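Local coordinates for protein chitinase (Paenibacillus sp. FPU-7, PDB 5GZT) that probably hydrolyses internal beta-1,4 linkages between N-acetylglucosamine units in chitin and chitodextrins, as a two-catalytic-domain family 18 enzyme, at residues B[492-496]-B[547-552]; B[542-548]-B[589-593]. All coordinates share one frame; numbering follows the deposited sequence.

Interaction 1: residues B[492-496]-B[547-552]; sequences PATSH and GLSEKA
Ala493 and Lys551 form a single beta bridge, their CA atoms 4.2 Å apart, and two backbone hydrogen bonds flank it: Ala552 N to Pro492 O at 3.1 Å and Thr494 N to Glu550 O at 2.9 Å. Farther along, Ser549 N reaches Thr494 O only weakly. Neither segment belongs to a regular strand; past this single bridge the side chain of Thr494 makes the next strong bonds. With chi1 at 64°, its OG1 sits between the backbone N and the carbonyl carbon, turned into the bend 547-550. The hydroxyl donates to Gly547 O across 2.6 Å, in the carbonyl plane and on a lone pair, while Glu550 N donates back to OG1 over 3.2 Å in a nearly straight bond (171° at the hydrogen). One buried hydroxyl thus ties together two points of the bend three residues apart. A valine here would probably leave both Gly547 O and Glu550 N without their mate, and the bend freer to shift. In the family 18 TIM barrel, 492-496 belongs to the loop after strand 478-481, whereas 547-552 follows strand 534-538 in the antiparallel module between the last two barrel strands, a position matching the chitinase insertion domain; the bridge therefore joins a barrel loop to that probable insertion. Apolar contact closes the His496 end, where Leu548 CD1 lies over a ring face, 4.0 Å from the centroid of the His496 ring and 28° off its normal. The side chains cross at about a right angle, and His496 NE2 is hydrogen-bonded to Asp582, a bond that would help hold the ring in its turn against the leucine. Two waters complete the seam: one donates to both Pro492 O and Ala552 O, and another links Ser495 OG to Ser549 OG.

Interaction 2: residues B[542-548]-B[589-593]; sequences ENKGTGL and YLFNG
Phe591 lays its ring against the backbone of Gly547, and its side chain can be followed outward atom by atom. CB meets Thr546 O at 3.3 Å; CG and CD2 stay near that same carbonyl. CD1 and CE1 both look toward Gly547 CA, each at 4.0 Å, as CE2 does at 3.7 Å, and at the tip CZ approaches Glu542 O obliquely, at 3.5 Å. CG is anti to the backbone N (chi1 -172°), which carries the ring across the turn and sets Gly547 CA in a CH-pi contact 3.6 Å from the Phe591 centroid, only 7° off the normal. Gly593 N lies over the opposite face. A CB on Gly547 would run into Phe591 CG, and at its positive phi also into the carbonyl O of Thr546, so glycine suits the end of this type II' turn, 544-547. The turn's loop packs on strand 587-591 in the antiparallel sheet of the probable insertion module. Tyr589, two residues back on the strand, points the same way: its OH and Thr546 OG1 are hydrogen-bonded at 2.8 Å, with Thr546 O at the ring edge, in plane. Leu548 CB rests 3.7 Å from Tyr589 CZ. Beyond Phe591, the CB of Asn543 comes close to Gly593 O.

In the fold
Interactions 1 and 2 use overlapping parts of one loop, 542-552, and share Gly547 and Leu548; their centres lie about 8 Å apart. Interaction 1 ties the loop to a barrel segment, whereas interaction 2 holds it to strand 587-591 inside the probable insertion module. Both are partly buried, with exposed residues at Pro492, Ser549 and Lys551 in the first and at Asn543 and Lys544 in the second. Their chemistry differs accordingly: backbone and hydroxyl hydrogen bonds dominate interaction 1, aromatic packing, with one hydroxyl hydrogen bond, interaction 2. A probable hydrogen bond from Glu542 N to Lys551 O, at 3.0 Å, closes the loop on itself, and His496 CE1 packs against Tyr589 CD1 between them.

Interaction 1: residues B[492-496]-B[547-552]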
# COMPACT_ATOMS: atom_id res chain seq x y z
N PRO B 492 23.57 -15.10 17.04
CA PRO B 492 23.97 -15.44 18.36
C PRO B 492 23.57 -14.41 19.44
O PRO B 492 23.59 -14.78 20.61
CB PRO B 492 25.52 -15.50 18.28
CG PRO B 492 25.85 -14.77 17.04
CD PRO B 492 24.70 -14.91 16.12
N ALA B 493 23.24 -13.15 19.08
CA ALA B 493 22.73 -12.18 20.08
C ALA B 493 21.49 -11.51 19.50
O ALA B 493 21.25 -11.57 18.25
CB ALA B 493 23.82 -11.13 20.44
N THR B 494 20.68 -10.97 20.41
CA THR B 494 19.42 -10.38 20.07
C THR B 494 19.59 -9.04 19.33
O THR B 494 20.57 -8.28 19.56
CB THR B 494 18.53 -10.17 21.30
OG1 THR B 494 19.15 -9.24 22.18
CG2 THR B 494 18.27 -11.45 22.08
N SER B 495 18.65 -8.74 18.45
CA SER B 495 18.57 -7.43 17.87
C SER B 495 17.20 -7.19 17.31
O SER B 495 16.27 -7.93 17.57
CB SER B 495 19.68 -7.24 16.79
OG SER B 495 19.84 -5.84 16.46
N HIS B 496 17.03 -6.10 16.60
CA HIS B 496 15.74 -5.73 15.96
C HIS B 496 15.64 -6.36 14.64
O HIS B 496 16.64 -6.38 13.87
CB HIS B 496 15.64 -4.21 15.76
CG HIS B 496 15.83 -3.43 17.02
ND1 HIS B 496 14.96 -3.55 18.09
CD2 HIS B 496 16.79 -2.57 17.40
CE1 HIS B 496 15.42 -2.82 19.10
NE2 HIS B 496 16.51 -2.18 18.70
N GLY B 547 17.69 -7.07 27.70
CA GLY B 547 17.62 -8.14 26.75
C GLY B 547 18.11 -7.88 25.35
O GLY B 547 18.27 -8.82 24.56
N LEU B 548 18.18 -6.64 24.98
CA LEU B 548 18.58 -6.22 23.68
C LEU B 548 20.14 -6.27 23.52
O LEU B 548 20.91 -5.85 24.39
CB LEU B 548 18.11 -4.79 23.45
CG LEU B 548 18.49 -4.15 22.13
CD1 LEU B 548 17.84 -4.88 20.96
CD2 LEU B 548 18.17 -2.66 22.11
N SER B 549 20.60 -6.77 22.38
CA SER B 549 22.08 -6.96 22.19
C SER B 549 22.65 -7.86 23.29
O SER B 549 23.62 -7.51 23.91
CB SER B 549 22.81 -5.62 22.11
OG SER B 549 22.23 -4.83 21.07
N GLU B 550 21.94 -8.91 23.70
CA GLU B 550 22.46 -9.81 24.68
C GLU B 550 22.54 -11.18 24.02
O GLU B 550 21.79 -11.52 23.05
CB GLU B 550 21.57 -9.90 25.95
CG GLU B 550 21.34 -8.55 26.68
CD GLU B 550 22.57 -8.04 27.36
OE1 GLU B 550 23.56 -8.83 27.51
OE2 GLU B 550 22.63 -6.85 27.67
N LYS B 551 23.38 -12.02 24.60
CA LYS B 551 23.64 -13.35 24.01
C LYS B 551 22.44 -14.24 24.26
O LYS B 551 21.82 -14.16 25.29
CB LYS B 551 24.94 -13.96 24.62
CG LYS B 551 26.22 -13.26 24.18
CD LYS B 551 27.47 -13.79 24.90
CE LYS B 551 28.76 -13.10 24.39
NZ LYS B 551 29.29 -12.12 25.41
N ALA B 552 22.13 -15.09 23.29
CA ALA B 552 21.08 -16.09 23.39
C ALA B 552 21.65 -17.50 23.23
O ALA B 552 22.48 -17.74 22.32
CB ALA B 552 20.10 -15.84 22.29
O HOH W 1 25.18 -16.73 21.79
O HOH W 2 20.84 -4.50 18.50

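Interaction 2: residues B[542-548]-B[589-593]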
# COMPACT_ATOMS: atom_id res chain seq x y z
N GLU B 542 20.41 -14.14 27.91
CA GLU B 542 20.93 -13.82 29.20
C GLU B 542 20.12 -12.65 29.78
O GLU B 542 19.76 -11.70 29.09
CB GLU B 542 22.43 -13.38 29.14
CG GLU B 542 23.33 -14.57 28.72
CD GLU B 542 24.80 -14.23 28.48
OE1 GLU B 542 25.28 -13.02 28.49
OE2 GLU B 542 25.44 -15.24 28.24
N ASN B 543 19.94 -12.73 31.08
CA ASN B 543 19.11 -11.84 31.79
C ASN B 543 19.92 -10.69 32.27
O ASN B 543 20.22 -10.57 33.41
CB ASN B 543 18.44 -12.59 32.96
CG ASN B 543 17.43 -11.73 33.61
OD1 ASN B 543 17.15 -10.65 33.15
ND2 ASN B 543 16.89 -12.17 34.71
N LYS B 544 20.19 -9.81 31.35
CA LYS B 544 21.01 -8.66 31.48
C LYS B 544 20.37 -7.51 30.71
O LYS B 544 19.87 -7.70 29.61
CB LYS B 544 22.41 -8.92 30.83
CG LYS B 544 23.18 -10.06 31.52
CD LYS B 544 24.49 -10.39 30.81
CE LYS B 544 25.23 -11.50 31.63
NZ LYS B 544 26.38 -12.00 30.83
N GLY B 545 20.48 -6.32 31.27
CA GLY B 545 20.11 -5.08 30.58
C GLY B 545 18.60 -5.14 30.35
O GLY B 545 17.88 -5.51 31.20
N THR B 546 18.21 -4.94 29.10
CA THR B 546 16.85 -5.05 28.66
C THR B 546 16.67 -6.20 27.78
O THR B 546 15.64 -6.31 27.09
CB THR B 546 16.53 -3.84 27.81
OG1 THR B 546 17.49 -3.74 26.75
CG2 THR B 546 16.60 -2.54 28.58
N GLY B 547 17.69 -7.07 27.70
CA GLY B 547 17.62 -8.14 26.75
C GLY B 547 18.11 -7.88 25.35
O GLY B 547 18.27 -8.82 24.56
N LEU B 548 18.18 -6.64 24.98
CA LEU B 548 18.58 -6.22 23.68
C LEU B 548 20.14 -6.27 23.52
O LEU B 548 20.91 -5.85 24.39
CB LEU B 548 18.11 -4.79 23.45
CG LEU B 548 18.49 -4.15 22.13
CD1 LEU B 548 17.84 -4.88 20.96
CD2 LEU B 548 18.17 -2.66 22.11
N TYR B 589 10.48 -3.66 21.71
CA TYR B 589 10.76 -5.05 21.95
C TYR B 589 10.25 -5.38 23.34
O TYR B 589 9.92 -4.44 24.12
CB TYR B 589 12.26 -5.33 21.84
CG TYR B 589 13.14 -4.52 22.71
CD1 TYR B 589 13.49 -3.26 22.38
CD2 TYR B 589 13.71 -5.05 23.85
CE1 TYR B 589 14.33 -2.50 23.20
CE2 TYR B 589 14.60 -4.31 24.62
CZ TYR B 589 14.93 -3.05 24.26
OH TYR B 589 15.82 -2.27 24.98
N LEU B 590 10.03 -6.68 23.55
CA LEU B 590 9.66 -7.18 24.88
C LEU B 590 10.74 -8.04 25.48
O LEU B 590 11.47 -8.76 24.73
CB LEU B 590 8.46 -8.06 24.73
CG LEU B 590 7.30 -7.44 23.93
CD1 LEU B 590 6.14 -8.45 23.94
CD2 LEU B 590 6.84 -6.15 24.60
N PHE B 591 10.79 -8.09 26.81
CA PHE B 591 11.70 -9.05 27.46
C PHE B 591 11.11 -9.44 28.77
O PHE B 591 10.53 -8.60 29.48
CB PHE B 591 13.08 -8.39 27.67
CG PHE B 591 14.17 -9.32 28.15
CD1 PHE B 591 14.47 -10.45 27.44
CD2 PHE B 591 14.99 -8.97 29.20
CE1 PHE B 591 15.52 -11.34 27.86
CE2 PHE B 591 16.01 -9.81 29.66
CZ PHE B 591 16.29 -11.01 28.96
N ASN B 592 11.18 -10.74 29.09
CA ASN B 592 10.73 -11.24 30.37
C ASN B 592 11.85 -11.79 31.26
O ASN B 592 11.56 -12.44 32.27
CB ASN B 592 9.65 -12.30 30.20
CG ASN B 592 10.19 -13.62 29.74
OD1 ASN B 592 11.31 -13.71 29.18
ND2 ASN B 592 9.40 -14.67 29.91
N GLY B 593 13.09 -11.52 30.91
CA GLY B 593 14.20 -12.13 31.61
C GLY B 593 14.79 -13.37 30.89
O GLY B 593 15.85 -13.81 31.24